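Local structure of protein Kinase A (Toxoplasma gondii, 5J3U) at residues Leu21-Thr32 against Phe119-Arg130. The protein binds cyclic AMP at two sites and, as a protein kinase A regulatory chain, probably restrains the catalytic subunit. Sequence-based numbering, arbitrary orientation. Where two conformers were deposited one is given.
Sequences LFNSLDEKDLNT and FNAIVKDAATKR
Val123 meets the ring of Phe22 obliquely, its CG2 3.7 Å from Phe22 CE2, while Leu16 of helix 6-18 and Val33 of helix 27-36 also touch that aromatic side chain. The second ring, Phe119, takes Leu21 CD1 obliquely at 4.1 Å from its CE1, the two side chains crossing near a right angle; Leu93 and Leu94 of helix 91-95 add to its surroundings. The guanidinium of Arg130 has Ser24 CB at its edge, near its plane. In one of its two conformers, CG of Arg130 stands opposite the backbone N (chi1 -167°) and the chain bends at chi2 (66°), laying its methylenes along Ser24, whose short side chain lets CB come within 3.8 Å of Arg130 CG. The guanidinium makes a salt bridge to Glu184 and a cation-pi contact with Tyr134.

Compact side chains let the loop come close: Leu21 O lies 3.4 Å from Val123 CG1, a branch methyl, and 3.6 Å from Ala127 CB. Leu25 reaches in with CD2, 4.0 Å from Ala126 CB. Branched Ile122 serves two partners, CG2 against Asp29 CB and CD1 against Thr32 CG2.

The pi-type turn at 119-123 gives Phe119 O two donors, Val123 N and Lys124 N, from opposite faces of its plane. Within it, Ile122 O accepts from a water (2.8 Å) that also donates to Asp29 OD2, bridging the polar rim. Apolar packing carries the contact, joining N-terminal helices to helix 116-138 in the helical part beside the first domain's beta barrel; such chemistry is consistent with that part's rearrangement between cAMP-bound and kinase-bound states.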
loop_
_atom_site.group_PDB
_atom_site.type_symbol
_atom_site.label_atom_id
_atom_site.label_comp_id
_atom_site.label_asym_id
_atom_site.label_seq_id
_atom_site.Cartn_x
_atom_site.Cartn_y
_atom_site.Cartn_z
ATOM N N LEU A 21 6.329 -3.019 -1.466
ATOM C CA LEU A 21 7.171 -4.212 -1.651
ATOM C C LEU A 21 7.576 -4.876 -0.345
ATOM O O LEU A 21 8.002 -6.002 -0.369
ATOM C CB LEU A 21 8.432 -3.943 -2.463
ATOM C CG LEU A 21 8.223 -3.586 -3.927
ATOM C CD1 LEU A 21 9.596 -3.465 -4.547
ATOM C CD2 LEU A 21 7.329 -4.575 -4.695
ATOM N N PHE A 22 7.489 -4.158 0.766
ATOM C CA PHE A 22 7.909 -4.685 2.080
ATOM C C PHE A 22 6.787 -5.102 2.987
ATOM O O PHE A 22 7.031 -5.690 4.015
ATOM C CB PHE A 22 8.790 -3.663 2.802
ATOM C CG PHE A 22 9.970 -3.269 2.013
ATOM C CD1 PHE A 22 9.896 -2.220 1.138
ATOM C CD2 PHE A 22 11.185 -3.951 2.136
ATOM C CE1 PHE A 22 11.016 -1.832 0.393
ATOM C CE2 PHE A 22 12.277 -3.614 1.366
ATOM C CZ PHE A 22 12.196 -2.553 0.499
ATOM N N ASN A 23 5.534 -4.818 2.606
ATOM C CA ASN A 23 4.413 -4.950 3.527
ATOM C C ASN A 23 4.135 -6.371 3.973
ATOM O O ASN A 23 3.601 -6.544 5.028
ATOM C CB ASN A 23 3.158 -4.338 2.827
ATOM C CG ASN A 23 1.913 -4.414 3.657
ATOM O OD1 ASN A 23 1.066 -5.271 3.445
ATOM N ND2 ASN A 23 1.796 -3.530 4.615
ATOM N N SER A 24 4.498 -7.363 3.179
ATOM C CA SER A 24 4.271 -8.761 3.509
ATOM C C SER A 24 5.378 -9.377 4.381
ATOM O O SER A 24 5.194 -10.533 4.845
ATOM C CB SER A 24 4.132 -9.620 2.259
ATOM O OG SER A 24 5.359 -9.886 1.647
ATOM N N LEU A 25 6.450 -8.648 4.671
ATOM C CA LEU A 25 7.526 -9.243 5.457
ATOM C C LEU A 25 7.122 -9.476 6.903
ATOM O O LEU A 25 6.507 -8.592 7.538
ATOM C CB LEU A 25 8.807 -8.415 5.379
ATOM C CG LEU A 25 9.414 -8.369 3.968
ATOM C CD1 LEU A 25 10.632 -7.438 4.000
ATOM C CD2 LEU A 25 9.819 -9.722 3.376
ATOM N N ASP A 26 7.502 -10.631 7.436
ATOM C CA ASP A 26 7.442 -10.814 8.918
ATOM C C ASP A 26 8.421 -9.875 9.655
ATOM O O ASP A 26 9.278 -9.239 9.021
ATOM C CB ASP A 26 7.533 -12.258 9.358
ATOM C CG ASP A 26 8.877 -12.866 9.190
ATOM O OD1 ASP A 26 9.907 -12.180 9.354
ATOM O OD2 ASP A 26 8.893 -14.088 8.878
ATOM N N GLU A 27 8.201 -9.702 10.955
ATOM C CA GLU A 27 8.830 -8.625 11.686
ATOM C C GLU A 27 10.347 -8.809 11.768
ATOM O O GLU A 27 11.104 -7.816 11.670
ATOM C CB GLU A 27 8.196 -8.390 13.046
ATOM C CG GLU A 27 8.485 -9.477 14.031
ATOM C CD GLU A 27 7.852 -9.259 15.378
ATOM O OE1 GLU A 27 7.068 -8.302 15.537
ATOM O OE2 GLU A 27 8.160 -10.059 16.264
ATOM N N LYS A 28 10.788 -10.069 11.818
ATOM C CA LYS A 28 12.220 -10.289 11.804
ATOM C C LYS A 28 12.883 -9.997 10.471
ATOM O O LYS A 28 13.967 -9.427 10.472
ATOM C CB LYS A 28 12.571 -11.670 12.328
ATOM C CG LYS A 28 12.274 -11.823 13.826
ATOM C CD LYS A 28 13.170 -12.903 14.421
ATOM C CE LYS A 28 12.862 -13.238 15.876
ATOM N NZ LYS A 28 13.994 -14.069 16.463
ATOM N N ASP A 29 12.240 -10.367 9.375
ATOM C CA ASP A 29 12.720 -10.029 7.991
ATOM C C ASP A 29 12.738 -8.559 7.749
ATOM O O ASP A 29 13.681 -8.020 7.146
ATOM C CB ASP A 29 11.917 -10.687 6.900
ATOM C CG ASP A 29 12.312 -12.107 6.628
ATOM O OD1 ASP A 29 13.413 -12.556 7.054
ATOM O OD2 ASP A 29 11.532 -12.813 5.962
ATOM N N LEU A 30 11.718 -7.866 8.262
ATOM C CA LEU A 30 11.707 -6.444 8.169
ATOM C C LEU A 30 12.886 -5.858 9.007
ATOM O O LEU A 30 13.588 -4.957 8.541
ATOM C CB LEU A 30 10.361 -5.860 8.588
ATOM C CG LEU A 30 10.068 -4.438 8.084
ATOM C CD1 LEU A 30 9.725 -4.464 6.614
ATOM C CD2 LEU A 30 8.933 -3.796 8.849
ATOM N N ASN A 31 13.114 -6.410 10.202
ATOM C CA ASN A 31 14.277 -6.001 11.008
ATOM C C ASN A 31 15.638 -6.198 10.292
ATOM O O ASN A 31 16.508 -5.334 10.372
ATOM C CB ASN A 31 14.246 -6.637 12.383
ATOM C CG ASN A 31 15.356 -6.143 13.261
ATOM O OD1 ASN A 31 16.374 -6.837 13.463
ATOM N ND2 ASN A 31 15.198 -4.942 13.766
ATOM N N THR A 32 15.814 -7.302 9.614
ATOM C CA THR A 32 16.991 -7.560 8.787
ATOM C C THR A 32 17.189 -6.576 7.636
ATOM O O THR A 32 18.265 -6.047 7.427
ATOM C CB THR A 32 16.869 -8.964 8.267
ATOM O OG1 THR A 32 16.892 -9.820 9.391
ATOM C CG2 THR A 32 17.964 -9.385 7.284
ATOM N N PHE A 119 18.083 -7.040 -0.927
ATOM C CA PHE A 119 16.778 -7.094 -1.581
ATOM C C PHE A 119 16.486 -8.473 -2.199
ATOM O O PHE A 119 15.410 -9.066 -1.978
ATOM C CB PHE A 119 16.664 -5.990 -2.607
ATOM C CG PHE A 119 15.354 -5.994 -3.316
ATOM C CD1 PHE A 119 14.229 -5.432 -2.707
ATOM C CD2 PHE A 119 15.239 -6.566 -4.564
ATOM C CE1 PHE A 119 12.994 -5.415 -3.371
ATOM C CE2 PHE A 119 13.997 -6.580 -5.223
ATOM C CZ PHE A 119 12.905 -6.000 -4.621
ATOM N N ASN A 120 17.447 -8.997 -2.944
ATOM C CA ASN A 120 17.319 -10.331 -3.529
ATOM C C ASN A 120 17.156 -11.410 -2.535
ATOM O O ASN A 120 16.309 -12.266 -2.711
ATOM C CB ASN A 120 18.495 -10.689 -4.476
ATOM C CG ASN A 120 18.408 -9.956 -5.795
ATOM O OD1 ASN A 120 17.382 -9.333 -6.111
ATOM N ND2 ASN A 120 19.488 -9.983 -6.553
ATOM N N ALA A 121 17.937 -11.371 -1.461
ATOM C CA ALA A 121 17.873 -12.425 -0.438
ATOM C C ALA A 121 16.584 -12.433 0.409
ATOM O O ALA A 121 16.051 -13.485 0.694
ATOM C CB ALA A 121 19.076 -12.278 0.490
ATOM N N ILE A 122 16.100 -11.262 0.822
ATOM C CA ILE A 122 15.047 -11.152 1.849
ATOM C C ILE A 122 13.680 -10.754 1.282
ATOM O O ILE A 122 12.662 -11.251 1.778
ATOM C CB ILE A 122 15.410 -10.112 2.911
ATOM C CG1 ILE A 122 16.805 -10.389 3.517
ATOM C CG2 ILE A 122 14.322 -9.992 3.998
ATOM C CD1 ILE A 122 16.872 -11.667 4.347
ATOM N N VAL A 123 13.670 -9.874 0.274
ATOM C CA VAL A 123 12.450 -9.209 -0.189
ATOM C C VAL A 123 11.833 -9.701 -1.500
ATOM O O VAL A 123 10.629 -9.792 -1.598
ATOM C CB VAL A 123 12.657 -7.706 -0.373
ATOM C CG1 VAL A 123 11.298 -6.988 -0.461
ATOM C CG2 VAL A 123 13.426 -7.107 0.776
ATOM N N LYS A 124 12.663 -9.984 -2.491
ATOM C CA LYS A 124 12.235 -10.053 -3.907
ATOM C C LYS A 124 11.193 -11.171 -4.134
ATOM O O LYS A 124 10.121 -10.914 -4.672
ATOM C CB LYS A 124 13.431 -10.228 -4.825
ATOM C CG LYS A 124 13.049 -10.254 -6.292
ATOM C CD LYS A 124 14.251 -10.346 -7.215
ATOM C CE LYS A 124 13.756 -10.540 -8.641
ATOM N NZ LYS A 124 14.771 -10.033 -9.600
ATOM N N ASP A 125 11.525 -12.379 -3.706
ATOM C CA ASP A 125 10.606 -13.522 -3.812
ATOM C C ASP A 125 9.315 -13.308 -3.033
ATOM O O ASP A 125 8.236 -13.577 -3.586
ATOM C CB ASP A 125 11.321 -14.826 -3.402
ATOM C CG ASP A 125 12.427 -15.244 -4.421
ATOM O OD1 ASP A 125 12.502 -14.669 -5.528
ATOM O OD2 ASP A 125 13.249 -16.150 -4.107
ATOM N N ALA A 126 9.401 -12.813 -1.796
ATOM C CA ALA A 126 8.232 -12.585 -0.975
ATOM C C ALA A 126 7.299 -11.578 -1.639
ATOM O O ALA A 126 6.071 -11.752 -1.658
ATOM C CB ALA A 126 8.614 -12.073 0.396
ATOM N N ALA A 127 7.886 -10.524 -2.161
ATOM C CA ALA A 127 7.127 -9.415 -2.799
ATOM C C ALA A 127 6.393 -9.899 -4.047
ATOM O O ALA A 127 5.170 -9.606 -4.214
ATOM C CB ALA A 127 8.056 -8.299 -3.166
ATOM N N THR A 128 7.121 -10.638 -4.912
ATOM C CA THR A 128 6.533 -11.081 -6.166
ATOM C C THR A 128 5.498 -12.158 -5.917
ATOM O O THR A 128 4.456 -12.168 -6.582
ATOM C CB THR A 128 7.542 -11.518 -7.238
ATOM O OG1 THR A 128 8.208 -12.679 -6.819
ATOM C CG2 THR A 128 8.600 -10.411 -7.551
ATOM N N LYS A 129 5.732 -13.004 -4.927
ATOM C CA LYS A 129 4.716 -13.956 -4.540
ATOM C C LYS A 129 3.451 -13.302 -3.979
ATOM O O LYS A 129 2.317 -13.734 -4.306
ATOM C CB LYS A 129 5.268 -14.925 -3.520
ATOM C CG LYS A 129 4.308 -16.057 -3.277
ATOM C CD LYS A 129 4.906 -17.205 -2.467
ATOM C CE LYS A 129 3.765 -18.106 -1.990
ATOM N NZ LYS A 129 4.319 -19.212 -1.172
ATOM N N ARG A 130 3.642 -12.304 -3.125
ATOM C CA ARG A 130 2.501 -11.615 -2.556
ATOM C C ARG A 130 1.617 -11.011 -3.652
ATOM O O ARG A 130 0.399 -11.112 -3.600
ATOM C CB ARG A 130 2.931 -10.548 -1.553
ATOM C CG ARG A 130 1.769 -10.032 -0.719
ATOM C CD ARG A 130 1.327 -11.230 0.117
ATOM N NE ARG A 130 0.159 -11.101 0.955
ATOM C CZ ARG A 130 -1.103 -11.399 0.613
ATOM N NH1 ARG A 130 -1.442 -11.730 -0.634
ATOM N NH2 ARG A 130 -2.037 -11.307 1.539
HETATM O O HOH W 1 12.461 -13.437 3.443
#